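Local atomic coordinates of AtGH3.15 acyl acid amido synthetase (Arabidopsis thaliana, PDB entry 6E1Q), a protein that conjugates amino acids, chiefly glutamine, to the auxin precursor indole-3-butyric acid by ATP-dependent adenylation, and also accepts the herbicide 4-(2,4-dichlorophenoxy)butanoate. Residues 65-70 with 104-109; 95-100 with 327-332; 148-153 with 158-163; 323-326 with 331-334. All coordinates share one frame; numbering follows the deposited sequence.

How the contacts relate
Contacts 1, 2 and 3 reach one four-stranded sheet, with strands in the order 105-111, 91-97, 158-160, 151-152, while contact 4 is the hairpin whose turn supplies contact 2's 327-332, the two sharing Cys331 and Phe332. Contact 4 is buried throughout and pairs backbone bonds with aromatic packing against a bound ligand. Contact 3, on the edge strand, is a surface hairpin with a charged pair and a methionine. Contacts 1 and 2 are partly buried: the first seats a helix start through one tyrosine, the second brings two ATP-binding segments together with little more than serines, a leucine and a water. Backbone bonds Ile108 to Leu95 and Thr96 to Arg160 connect contacts 1, 2 and 3.

Contact 1: residues 65-70 with 104-109; sequences VTYEDI and VPKLIP
Tyr67 and Lys106 lie alongside each other in opposite directions, and this pair carries most of the packing. Lys106 CB sits over the tyrosine ring, 3.8 Å from its centroid and 15° off the normal, which meets the criteria for a CH-pi contact. The lysine chain runs on extended over the ring, so that its CE comes within 3.7 Å of Tyr67 CB. With CG opposite the backbone N (chi1 -174°), the tyrosine carries its ring straight out from the helix start to the strand. Ile108 CD1 adds apolar contact, meeting Tyr67 CE1 obliquely at 3.7 Å.

The polar evidence is equally specific. Leu107 N donates to Tyr67 OH at 3.0 Å with an N-H...O angle of 159°, a nearly straight bond. A water accepts from both Tyr67 N and Lys106 NZ, 3.0 Å in each case. Within 65-70, Thr66 is the N-cap, and its N donates to Asp69 OD2 at 2.9 Å, one half of a capping box.

Lys106 NZ is also hydrogen-bonded to Tyr404 OH. The contact thus seats the start of helix 67-78 on strand 105-111, which pairs with strand 91-97, while strand 404-416 touches Tyr67 and Ile108.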
loop_
_atom_site.group_PDB
_atom_site.type_symbol
_atom_site.label_atom_id
_atom_site.label_comp_id
_atom_site.label_asym_id
_atom_site.label_seq_id
_atom_site.Cartn_x
_atom_site.Cartn_y
_atom_site.Cartn_z
ATOM N N VAL A 65 -17.325 0.590 -15.942
ATOM C CA VAL A 65 -16.816 -0.761 -16.095
ATOM C C VAL A 65 -15.878 -1.100 -14.949
ATOM O O VAL A 65 -15.388 -0.224 -14.234
ATOM C CB VAL A 65 -16.092 -0.941 -17.441
ATOM C CG1 VAL A 65 -17.063 -0.738 -18.574
ATOM C CG2 VAL A 65 -14.919 0.035 -17.542
ATOM N N THR A 66 -15.641 -2.402 -14.786
ATOM C CA THR A 66 -14.604 -2.948 -13.923
ATOM C C THR A 66 -13.500 -3.544 -14.787
ATOM O O THR A 66 -13.646 -3.680 -16.003
ATOM C CB THR A 66 -15.146 -4.038 -12.999
ATOM O OG1 THR A 66 -15.692 -5.098 -13.797
ATOM C CG2 THR A 66 -16.209 -3.485 -12.053
ATOM N N TYR A 67 -12.398 -3.929 -14.131
ATOM C CA TYR A 67 -11.325 -4.631 -14.828
ATOM C C TYR A 67 -11.857 -5.847 -15.571
ATOM O O TYR A 67 -11.449 -6.116 -16.710
ATOM C CB TYR A 67 -10.237 -5.058 -13.849
ATOM C CG TYR A 67 -9.045 -5.654 -14.563
ATOM C CD1 TYR A 67 -8.076 -4.838 -15.118
ATOM C CD2 TYR A 67 -8.917 -7.037 -14.729
ATOM C CE1 TYR A 67 -6.984 -5.375 -15.785
ATOM C CE2 TYR A 67 -7.826 -7.583 -15.397
ATOM C CZ TYR A 67 -6.862 -6.735 -15.920
ATOM O OH TYR A 67 -5.771 -7.231 -16.578
ATOM N N GLU A 68 -12.794 -6.573 -14.957
ATOM C CA GLU A 68 -13.347 -7.764 -15.596
ATOM C C GLU A 68 -13.955 -7.442 -16.958
ATOM O O GLU A 68 -13.848 -8.241 -17.896
ATOM C CB GLU A 68 -14.401 -8.403 -14.693
ATOM C CG GLU A 68 -13.862 -9.164 -13.495
ATOM C CD GLU A 68 -13.125 -8.284 -12.495
ATOM O OE1 GLU A 68 -12.294 -8.839 -11.756
ATOM O OE2 GLU A 68 -13.371 -7.057 -12.435
ATOM N N ASP A 69 -14.598 -6.280 -17.092
ATOM C CA ASP A 69 -15.288 -5.986 -18.346
ATOM C C ASP A 69 -14.314 -5.639 -19.464
ATOM O O ASP A 69 -14.645 -5.807 -20.639
ATOM C CB ASP A 69 -16.282 -4.829 -18.176
ATOM C CG ASP A 69 -17.287 -5.059 -17.063
ATOM O OD1 ASP A 69 -17.943 -6.126 -17.031
ATOM O OD2 ASP A 69 -17.425 -4.147 -16.218
ATOM N N ILE A 70 -13.137 -5.111 -19.140
ATOM C CA ILE A 70 -12.221 -4.650 -20.173
ATOM C C ILE A 70 -10.969 -5.510 -20.282
ATOM O O ILE A 70 -10.088 -5.198 -21.096
ATOM C CB ILE A 70 -11.862 -3.163 -19.973
ATOM C CG1 ILE A 70 -11.355 -2.882 -18.560
ATOM C CG2 ILE A 70 -13.095 -2.298 -20.213
ATOM C CD1 ILE A 70 -9.872 -2.994 -18.394
ATOM N N VAL A 104 -5.410 -13.540 -10.234
ATOM C CA VAL A 104 -4.110 -13.077 -10.568
ATOM C C VAL A 104 -4.046 -11.565 -10.609
ATOM O O VAL A 104 -5.019 -10.909 -10.696
ATOM C CB VAL A 104 -3.673 -13.687 -11.879
ATOM C CG1 VAL A 104 -3.545 -15.177 -11.694
ATOM C CG2 VAL A 104 -4.681 -13.391 -12.965
ATOM N N PRO A 105 -2.870 -11.029 -10.531
ATOM C CA PRO A 105 -2.726 -9.574 -10.574
ATOM C C PRO A 105 -3.316 -8.997 -11.852
ATOM O O PRO A 105 -3.297 -9.623 -12.911
ATOM C CB PRO A 105 -1.207 -9.366 -10.492
ATOM C CG PRO A 105 -0.587 -10.748 -10.642
ATOM C CD PRO A 105 -1.615 -11.691 -10.139
ATOM N N LYS A 106 -3.916 -7.822 -11.728
ATOM C CA LYS A 106 -4.369 -7.112 -12.908
ATOM C C LYS A 106 -3.161 -6.595 -13.678
ATOM O O LYS A 106 -2.145 -6.216 -13.092
ATOM C CB LYS A 106 -5.276 -5.934 -12.534
ATOM C CG LYS A 106 -6.522 -6.251 -11.702
ATOM C CD LYS A 106 -7.215 -4.932 -11.295
ATOM C CE LYS A 106 -8.530 -5.165 -10.559
ATOM N NZ LYS A 106 -9.327 -3.898 -10.421
ATOM N N LEU A 107 -3.276 -6.599 -14.998
ATOM C CA LEU A 107 -2.283 -6.015 -15.889
ATOM C C LEU A 107 -2.865 -4.721 -16.446
ATOM O O LEU A 107 -3.909 -4.737 -17.102
ATOM C CB LEU A 107 -1.906 -6.989 -17.013
ATOM C CG LEU A 107 -1.296 -8.336 -16.599
ATOM C CD1 LEU A 107 -0.839 -9.105 -17.826
ATOM C CD2 LEU A 107 -0.121 -8.149 -15.621
ATOM N N ILE A 108 -2.216 -3.603 -16.154
ATOM C CA ILE A 108 -2.764 -2.289 -16.458
ATOM C C ILE A 108 -1.864 -1.579 -17.471
ATOM O O ILE A 108 -0.674 -1.373 -17.208
ATOM C CB ILE A 108 -2.927 -1.446 -15.184
ATOM C CG1 ILE A 108 -3.933 -2.109 -14.225
ATOM C CG2 ILE A 108 -3.387 -0.040 -15.535
ATOM C CD1 ILE A 108 -5.335 -2.221 -14.792
ATOM N N PRO A 109 -2.386 -1.174 -18.627
ATOM C CA PRO A 109 -1.565 -0.429 -19.595
ATOM C C PRO A 109 -1.075 0.893 -19.025
ATOM O O PRO A 109 -1.779 1.552 -18.257
ATOM C CB PRO A 109 -2.519 -0.199 -20.774
ATOM C CG PRO A 109 -3.581 -1.253 -20.618
ATOM C CD PRO A 109 -3.737 -1.461 -19.135
HETATM O O HOH W 1 -11.971 -2.765 -11.423
#

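Contact 2: residues 95-100 with 327-332; sequences LTSSGT and GSSECF
Thr96 O is gripped by Gln554 NE2 and by a water (2.8 Å) that also lies 3.2 Å from Ser329 OG, the side chain that packs on Leu95 and Ser97. The two segments are consistent with nucleotide-binding motifs of the ANL adenylating enzymes: the serine- and glycine-rich, P-loop-like turn after strand 91-97, and the Tyr-Gly-Ser-Ser-Glu sequence that begins at Tyr326 and corresponds to their YGxTE motif. Ser97, Ser98 and the run from Gly327 to Glu330 bind ATP.

No direct hydrogen bond crosses between the segments, so shape carries the rest. The Ser329 side chain faces the strand, its CB packed 4.0 Å from Leu95 CD1, while Leu95 CD1 also touches the carbonyl, 3.7 Å from Ser329 O. That oxygen accepts a hydrogen bond from Arg118 NH2, which ties the loop to helix 112-132.

Inside the loop, Ser328 OG donates to Glu330 OE2 at 3.1 Å, reaching the anti side of the carboxylate some 30° out of its plane. The other oxygen, Glu330 OE1, is hydrogen-bonded to Tyr404 OH, so both carboxylate oxygens are bonded. Ser329 OG lies beside its own backbone N (chi1 -67°) and meets Ser97 CB at 3.6 Å.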
loop_
_atom_site.group_PDB
_atom_site.type_symbol
_atom_site.label_atom_id
_atom_site.label_comp_id
_atom_site.label_asym_id
_atom_site.label_seq_id
_atom_site.Cartn_x
_atom_site.Cartn_y
_atom_site.Cartn_z
ATOM N N LEU A 95 1.574 -2.807 -16.203
ATOM C CA LEU A 95 1.858 -2.749 -14.781
ATOM C C LEU A 95 1.168 -3.904 -14.062
ATOM O O LEU A 95 -0.036 -4.117 -14.241
ATOM C CB LEU A 95 1.388 -1.415 -14.209
ATOM C CG LEU A 95 2.087 -0.147 -14.708
ATOM C CD1 LEU A 95 1.518 1.082 -14.002
ATOM C CD2 LEU A 95 3.602 -0.183 -14.538
ATOM N N THR A 96 1.935 -4.676 -13.289
ATOM C CA THR A 96 1.364 -5.724 -12.457
ATOM C C THR A 96 0.929 -5.109 -11.135
ATOM O O THR A 96 1.769 -4.656 -10.355
ATOM C CB THR A 96 2.365 -6.843 -12.214
ATOM O OG1 THR A 96 2.826 -7.323 -13.471
ATOM C CG2 THR A 96 1.693 -7.964 -11.504
ATOM N N SER A 97 -0.365 -5.121 -10.885
ATOM C CA SER A 97 -0.929 -4.472 -9.717
ATOM C C SER A 97 -1.106 -5.484 -8.591
ATOM O O SER A 97 -1.185 -6.694 -8.824
ATOM C CB SER A 97 -2.267 -3.820 -10.083
ATOM O OG SER A 97 -3.117 -3.688 -8.968
ATOM N N SER A 98 -1.109 -4.972 -7.364
ATOM C CA SER A 98 -1.803 -5.650 -6.282
ATOM C C SER A 98 -3.302 -5.479 -6.490
ATOM O O SER A 98 -3.761 -4.524 -7.124
ATOM C CB SER A 98 -1.399 -5.083 -4.924
ATOM O OG SER A 98 -2.154 -3.917 -4.637
ATOM N N GLY A 99 -4.075 -6.405 -5.950
ATOM C CA GLY A 99 -5.474 -6.424 -6.323
ATOM C C GLY A 99 -5.612 -7.197 -7.616
ATOM O O GLY A 99 -4.874 -6.950 -8.575
ATOM N N THR A 100 -6.520 -8.131 -7.640
ATOM C CA THR A 100 -6.637 -9.015 -8.727
ATOM C C THR A 100 -7.929 -9.121 -9.464
ATOM O O THR A 100 -8.909 -8.543 -9.122
ATOM C CB THR A 100 -6.449 -10.395 -8.171
ATOM O OG1 THR A 100 -7.473 -10.608 -7.214
ATOM C CG2 THR A 100 -5.151 -10.487 -7.484
ATOM N N GLY A 327 -2.769 6.752 -4.995
ATOM C CA GLY A 327 -2.683 6.375 -6.395
ATOM C C GLY A 327 -2.795 4.876 -6.587
ATOM O O GLY A 327 -2.899 4.104 -5.633
ATOM N N SER A 328 -2.783 4.470 -7.851
ATOM C CA SER A 328 -2.895 3.067 -8.215
ATOM C C SER A 328 -2.223 2.912 -9.561
ATOM O O SER A 328 -1.878 3.903 -10.210
ATOM C CB SER A 328 -4.357 2.598 -8.270
ATOM O OG SER A 328 -5.049 3.288 -9.303
ATOM N N SER A 329 -2.022 1.656 -9.977
ATOM C CA SER A 329 -1.480 1.417 -11.311
ATOM C C SER A 329 -2.289 2.167 -12.352
ATOM O O SER A 329 -1.727 2.742 -13.285
ATOM C CB SER A 329 -1.462 -0.081 -11.631
ATOM O OG SER A 329 -0.532 -0.747 -10.797
ATOM N N GLU A 330 -3.617 2.200 -12.173
ATOM C CA GLU A 330 -4.525 2.779 -13.161
ATOM C C GLU A 330 -4.438 4.303 -13.209
ATOM O O GLU A 330 -4.635 4.909 -14.274
ATOM C CB GLU A 330 -5.960 2.348 -12.839
ATOM C CG GLU A 330 -6.230 0.833 -12.974
ATOM C CD GLU A 330 -6.158 0.077 -11.653
ATOM O OE1 GLU A 330 -6.796 -0.999 -11.542
ATOM O OE2 GLU A 330 -5.463 0.558 -10.735
ATOM N N CYS A 331 -4.170 4.945 -12.079
ATOM C CA CYS A 331 -4.230 6.404 -12.043
ATOM C C CYS A 331 -3.555 6.939 -10.794
ATOM O O CYS A 331 -3.843 6.469 -9.691
ATOM C CB CYS A 331 -5.688 6.887 -12.074
ATOM S SG CYS A 331 -5.841 8.593 -12.624
ATOM N N PHE A 332 -2.680 7.927 -10.942
ATOM C CA PHE A 332 -2.255 8.706 -9.781
ATOM C C PHE A 332 -3.344 9.718 -9.459
ATOM O O PHE A 332 -3.758 10.483 -10.334
ATOM C CB PHE A 332 -0.941 9.435 -10.040
ATOM C CG PHE A 332 -0.410 10.130 -8.836
ATOM C CD1 PHE A 332 -0.051 9.408 -7.709
ATOM C CD2 PHE A 332 -0.298 11.507 -8.803
ATOM C CE1 PHE A 332 0.428 10.047 -6.582
ATOM C CE2 PHE A 332 0.186 12.149 -7.673
ATOM C CZ PHE A 332 0.550 11.417 -6.568
HETATM O O HOH W 2 2.242 -1.973 -9.921
#

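Contact 3: residues 148-153 with 158-163; sequences TRESKT and MVRTMV
Met158 CE sits against the Glu150 carboxylate, 3.5 Å from OE2 and equally near OE1, while Met158 CG lies 3.5 Å above one face of the Arg160 guanidinium, toward its rim. Bends at chi2 (-50°) and chi3 (-70°) fold the methionine back to reach the glutamate. Glu150 and Arg160 run the same way and form a long salt bridge, Glu150 OE1 to Arg160 NE at 3.6 Å, the oxygen at the guanidinium edge and the two planes 41° apart. Replacing Met158 by an alanine would probably uncover part of the guanidinium face and take the methyl away from the carboxylate, leaving the salt bridge as the main restraint on both.

Behind this layer, Val159 N donates to Ser151 O at 3.0 Å in an antiparallel hydrogen-bonded pair, and Lys152 faces Met158 in the following non-hydrogen-bonded one. On the other face, Val159 CB meets Ser151 OG at 3.7 Å, and Thr153 CG2 meets Val159 CG2 at 3.9 Å. Thr153 OG1 is hydrogen-bonded to Leu157 N across the turn and to Ala78 O ending helix 67-78.

Strand 151-152 edges the sheet; strand 158-160 pairs with parallel strand 91-97 and leads, through the N-cap Thr161, into helix 162-172.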
loop_
_atom_site.group_PDB
_atom_site.type_symbol
_atom_site.label_atom_id
_atom_site.label_comp_id
_atom_site.label_asym_id
_atom_site.label_seq_id
_atom_site.Cartn_x
_atom_site.Cartn_y
_atom_site.Cartn_z
ATOM N N THR A 148 11.741 -9.373 -7.394
ATOM C CA THR A 148 12.317 -10.708 -7.477
ATOM C C THR A 148 12.113 -11.377 -8.828
ATOM O O THR A 148 12.757 -12.400 -9.092
ATOM C CB THR A 148 11.736 -11.611 -6.380
ATOM O OG1 THR A 148 10.347 -11.858 -6.639
ATOM C CG2 THR A 148 11.884 -10.941 -5.029
ATOM N N ARG A 149 11.237 -10.837 -9.674
ATOM C CA ARG A 149 11.054 -11.331 -11.030
ATOM C C ARG A 149 10.202 -10.337 -11.809
ATOM O O ARG A 149 9.519 -9.475 -11.237
ATOM C CB ARG A 149 10.406 -12.726 -11.057
ATOM C CG ARG A 149 8.978 -12.724 -10.582
ATOM C CD ARG A 149 8.272 -14.075 -10.731
ATOM N NE ARG A 149 6.833 -13.829 -10.657
ATOM C CZ ARG A 149 5.902 -14.745 -10.416
ATOM N NH1 ARG A 149 6.238 -16.017 -10.218
ATOM N NH2 ARG A 149 4.625 -14.370 -10.362
ATOM N N GLU A 150 10.267 -10.480 -13.129
ATOM C CA GLU A 150 9.472 -9.721 -14.079
ATOM C C GLU A 150 9.184 -10.652 -15.252
ATOM O O GLU A 150 9.686 -11.776 -15.308
ATOM C CB GLU A 150 10.198 -8.444 -14.524
ATOM C CG GLU A 150 11.653 -8.680 -14.903
ATOM C CD GLU A 150 12.285 -7.505 -15.639
ATOM O OE1 GLU A 150 11.811 -6.359 -15.460
ATOM O OE2 GLU A 150 13.262 -7.729 -16.392
ATOM N N SER A 151 8.367 -10.187 -16.193
ATOM C CA SER A 151 8.019 -11.026 -17.333
ATOM C C SER A 151 7.750 -10.132 -18.537
ATOM O O SER A 151 7.875 -8.904 -18.465
ATOM C CB SER A 151 6.821 -11.924 -16.992
ATOM O OG SER A 151 5.737 -11.163 -16.466
ATOM N N LYS A 152 7.398 -10.756 -19.658
ATOM C CA LYS A 152 6.917 -10.002 -20.809
ATOM C C LYS A 152 5.787 -10.761 -21.492
ATOM O O LYS A 152 5.689 -11.987 -21.393
ATOM C CB LYS A 152 8.031 -9.663 -21.830
ATOM C CG LYS A 152 9.039 -10.728 -22.152
ATOM C CD LYS A 152 10.181 -10.103 -22.955
ATOM C CE LYS A 152 10.685 -11.024 -24.064
ATOM N NZ LYS A 152 11.622 -12.088 -23.590
ATOM N N THR A 153 4.924 -10.012 -22.173
ATOM C CA THR A 153 3.802 -10.591 -22.901
ATOM C C THR A 153 4.289 -11.367 -24.125
ATOM O O THR A 153 5.476 -11.371 -24.476
ATOM C CB THR A 153 2.825 -9.499 -23.331
ATOM O OG1 THR A 153 3.377 -8.770 -24.444
ATOM C CG2 THR A 153 2.526 -8.564 -22.184
ATOM N N MET A 158 6.997 -5.340 -21.894
ATOM C CA MET A 158 7.489 -5.615 -20.553
ATOM C C MET A 158 6.358 -5.487 -19.542
ATOM O O MET A 158 5.424 -4.699 -19.702
ATOM C CB MET A 158 8.632 -4.670 -20.162
ATOM C CG MET A 158 10.000 -4.998 -20.776
ATOM S SD MET A 158 10.573 -6.721 -20.612
ATOM C CE MET A 158 10.925 -6.806 -18.849
ATOM N N VAL A 159 6.456 -6.280 -18.488
ATOM C CA VAL A 159 5.482 -6.310 -17.410
ATOM C C VAL A 159 6.215 -5.969 -16.116
ATOM O O VAL A 159 7.114 -6.703 -15.705
ATOM C CB VAL A 159 4.817 -7.689 -17.318
ATOM C CG1 VAL A 159 3.843 -7.674 -16.251
ATOM C CG2 VAL A 159 4.128 -8.032 -18.625
ATOM N N ARG A 160 5.831 -4.878 -15.466
ATOM C CA ARG A 160 6.587 -4.390 -14.314
ATOM C C ARG A 160 5.640 -3.788 -13.297
ATOM O O ARG A 160 4.471 -3.529 -13.591
ATOM C CB ARG A 160 7.610 -3.314 -14.700
ATOM C CG ARG A 160 8.743 -3.790 -15.564
ATOM C CD ARG A 160 9.672 -2.641 -15.870
ATOM N NE ARG A 160 10.848 -3.121 -16.576
ATOM C CZ ARG A 160 11.188 -2.711 -17.789
ATOM N NH1 ARG A 160 10.441 -1.807 -18.412
ATOM N NH2 ARG A 160 12.272 -3.201 -18.374
ATOM N N THR A 161 6.173 -3.532 -12.097
ATOM C CA THR A 161 5.423 -2.783 -11.094
ATOM C C THR A 161 5.498 -1.297 -11.400
ATOM O O THR A 161 6.379 -0.828 -12.134
ATOM C CB THR A 161 5.947 -3.041 -9.679
ATOM O OG1 THR A 161 7.320 -2.630 -9.580
ATOM C CG2 THR A 161 5.849 -4.539 -9.342
ATOM N N MET A 162 4.544 -0.554 -10.839
ATOM C CA MET A 162 4.552 0.896 -11.009
ATOM C C MET A 162 5.776 1.525 -10.350
ATOM O O MET A 162 6.395 2.443 -10.915
ATOM C CB MET A 162 3.269 1.494 -10.438
ATOM C CG MET A 162 3.321 2.993 -10.337
ATOM S SD MET A 162 3.015 3.682 -11.969
ATOM C CE MET A 162 4.454 4.716 -12.198
ATOM N N VAL A 163 6.139 1.045 -9.157
ATOM C CA VAL A 163 7.328 1.559 -8.478
ATOM C C VAL A 163 8.564 1.364 -9.348
ATOM O O VAL A 163 9.342 2.301 -9.572
ATOM C CB VAL A 163 7.493 0.883 -7.107
ATOM C CG1 VAL A 163 8.817 1.272 -6.514
ATOM C CG2 VAL A 163 6.326 1.279 -6.188
#

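Contact 4: residues 323-326 with 331-334; sequences SSFY and CFMG. With CFA ((2,4-dichlorophenoxy)acetic acid), chain D.
Phe325 and Phe332 meet edge to edge, beside the ligand: Phe325 CB lies in the plane of the Phe332 ring, 3.8 Å from its CE1, and Phe332 CZ comes in near the plane of the other ring, 3.8 Å from Phe325 CD1. This leaves a Phe325 face for (2,4-dichlorophenoxy)acetic acid. Ligand C6' stands 3.6 Å above that face, over its centre, with the dichlorophenyl plane inclined by about 58°, so the C5'-C6' side of the ligand ring rests on the phenylalanine. Ser324 CB covers the opposite face. Having CG opposite the carbonyl carbon (chi1 -45°) turns the Phe325 ring into the pocket. The Phe332 edge instead meets the carboxylate, with ligand O1 3.0 Å from Phe332 CE1. Both residues bind substrate. A serine in place of Phe325 would probably strip the ligand ring of its flat support and leave the Phe332 edge free to shift.

On the other side of the strand, Tyr326 and Met333 cross obliquely: Met333 SD is 4.8 Å from the ring centroid and 51° off its normal, a Met-aromatic contact. The tyrosine OH is hydrogen-bonded to Asp408, also an ATP-binding residue.

A classic beta bulge sets these positions. Tyr326 O accepts from Met333 N at 2.9 Å and from Gly334 N at 2.8 Å, both in the carbonyl plane, and Tyr326 N donates to Gly334 O. The hairpin joins strand 321-327 to strand 332-335, with helix 112-132 touching Ser324 and Phe332, and strand 404-416 against Tyr326.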
loop_
_atom_site.group_PDB
_atom_site.type_symbol
_atom_site.label_atom_id
_atom_site.label_comp_id
_atom_site.label_asym_id
_atom_site.label_seq_id
_atom_site.Cartn_x
_atom_site.Cartn_y
_atom_site.Cartn_z
ATOM N N SER A 323 2.131 9.789 4.892
ATOM C CA SER A 323 1.525 9.115 3.747
ATOM C C SER A 323 1.119 10.237 2.796
ATOM O O SER A 323 0.106 10.916 3.003
ATOM C CB SER A 323 0.344 8.239 4.166
ATOM O OG SER A 323 -0.261 7.620 3.038
ATOM N N SER A 324 1.922 10.435 1.759
ATOM C CA SER A 324 1.806 11.613 0.914
ATOM C C SER A 324 0.957 11.401 -0.329
ATOM O O SER A 324 0.508 12.389 -0.921
ATOM C CB SER A 324 3.196 12.068 0.466
ATOM O OG SER A 324 3.945 12.490 1.579
ATOM N N PHE A 325 0.759 10.156 -0.761
ATOM C CA PHE A 325 0.267 9.887 -2.103
ATOM C C PHE A 325 -0.892 8.910 -2.083
ATOM O O PHE A 325 -0.851 7.899 -1.376
ATOM C CB PHE A 325 1.364 9.315 -2.999
ATOM C CG PHE A 325 2.688 10.026 -2.885
ATOM C CD1 PHE A 325 2.931 11.184 -3.614
ATOM C CD2 PHE A 325 3.701 9.514 -2.084
ATOM C CE1 PHE A 325 4.153 11.836 -3.531
ATOM C CE2 PHE A 325 4.927 10.161 -1.996
ATOM C CZ PHE A 325 5.152 11.323 -2.722
ATOM N N TYR A 326 -1.911 9.204 -2.896
ATOM C CA TYR A 326 -3.014 8.277 -3.131
ATOM C C TYR A 326 -3.055 7.996 -4.629
ATOM O O TYR A 326 -3.336 8.896 -5.434
ATOM C CB TYR A 326 -4.355 8.823 -2.632
ATOM C CG TYR A 326 -5.497 7.927 -3.052
ATOM C CD1 TYR A 326 -5.539 6.595 -2.649
ATOM C CD2 TYR A 326 -6.497 8.389 -3.878
ATOM C CE1 TYR A 326 -6.555 5.752 -3.055
ATOM C CE2 TYR A 326 -7.532 7.558 -4.286
ATOM C CZ TYR A 326 -7.555 6.245 -3.878
ATOM O OH TYR A 326 -8.581 5.428 -4.304
ATOM N N CYS A 331 -4.170 4.945 -12.079
ATOM C CA CYS A 331 -4.230 6.404 -12.043
ATOM C C CYS A 331 -3.555 6.939 -10.794
ATOM O O CYS A 331 -3.843 6.469 -9.691
ATOM C CB CYS A 331 -5.688 6.887 -12.074
ATOM S SG CYS A 331 -5.841 8.593 -12.624
ATOM N N PHE A 332 -2.680 7.927 -10.942
ATOM C CA PHE A 332 -2.255 8.706 -9.781
ATOM C C PHE A 332 -3.344 9.718 -9.459
ATOM O O PHE A 332 -3.758 10.483 -10.334
ATOM C CB PHE A 332 -0.941 9.435 -10.040
ATOM C CG PHE A 332 -0.410 10.130 -8.836
ATOM C CD1 PHE A 332 -0.051 9.408 -7.709
ATOM C CD2 PHE A 332 -0.298 11.507 -8.803
ATOM C CE1 PHE A 332 0.428 10.047 -6.582
ATOM C CE2 PHE A 332 0.186 12.149 -7.673
ATOM C CZ PHE A 332 0.550 11.417 -6.568
ATOM N N MET A 333 -3.801 9.741 -8.213
ATOM C CA MET A 333 -5.074 10.414 -7.966
ATOM C C MET A 333 -5.009 11.584 -7.000
ATOM O O MET A 333 -5.634 12.617 -7.269
ATOM C CB MET A 333 -6.098 9.403 -7.471
ATOM C CG MET A 333 -6.686 8.615 -8.617
ATOM S SD MET A 333 -7.774 7.294 -8.123
ATOM C CE MET A 333 -6.590 6.038 -7.620
ATOM N N GLY A 334 -4.296 11.470 -5.881
ATOM C CA GLY A 334 -4.360 12.523 -4.886
ATOM C C GLY A 334 -3.076 12.648 -4.105
ATOM O O GLY A 334 -2.246 11.734 -4.089
HETATM C C1 CFA D . 1.976 6.157 -5.810
HETATM C C2 CFA D . 3.439 6.055 -5.370
HETATM C "C1'" CFA D . 5.498 7.229 -5.729
HETATM C "C2'" CFA D . 6.521 6.309 -5.931
HETATM C "C3'" CFA D . 7.814 6.613 -5.523
HETATM C "C4'" CFA D . 8.086 7.832 -4.920
HETATM C "C5'" CFA D . 7.067 8.748 -4.726
HETATM CL CL3 CFA D . 6.189 4.734 -6.713
HETATM C "C6'" CFA D . 5.780 8.447 -5.133
HETATM O O1 CFA D . 1.503 7.283 -6.101
HETATM O O2 CFA D . 1.231 5.140 -5.883
HETATM O "O1'" CFA D . 4.181 6.963 -6.138
HETATM CL CL4 CFA D . 9.742 8.244 -4.390
#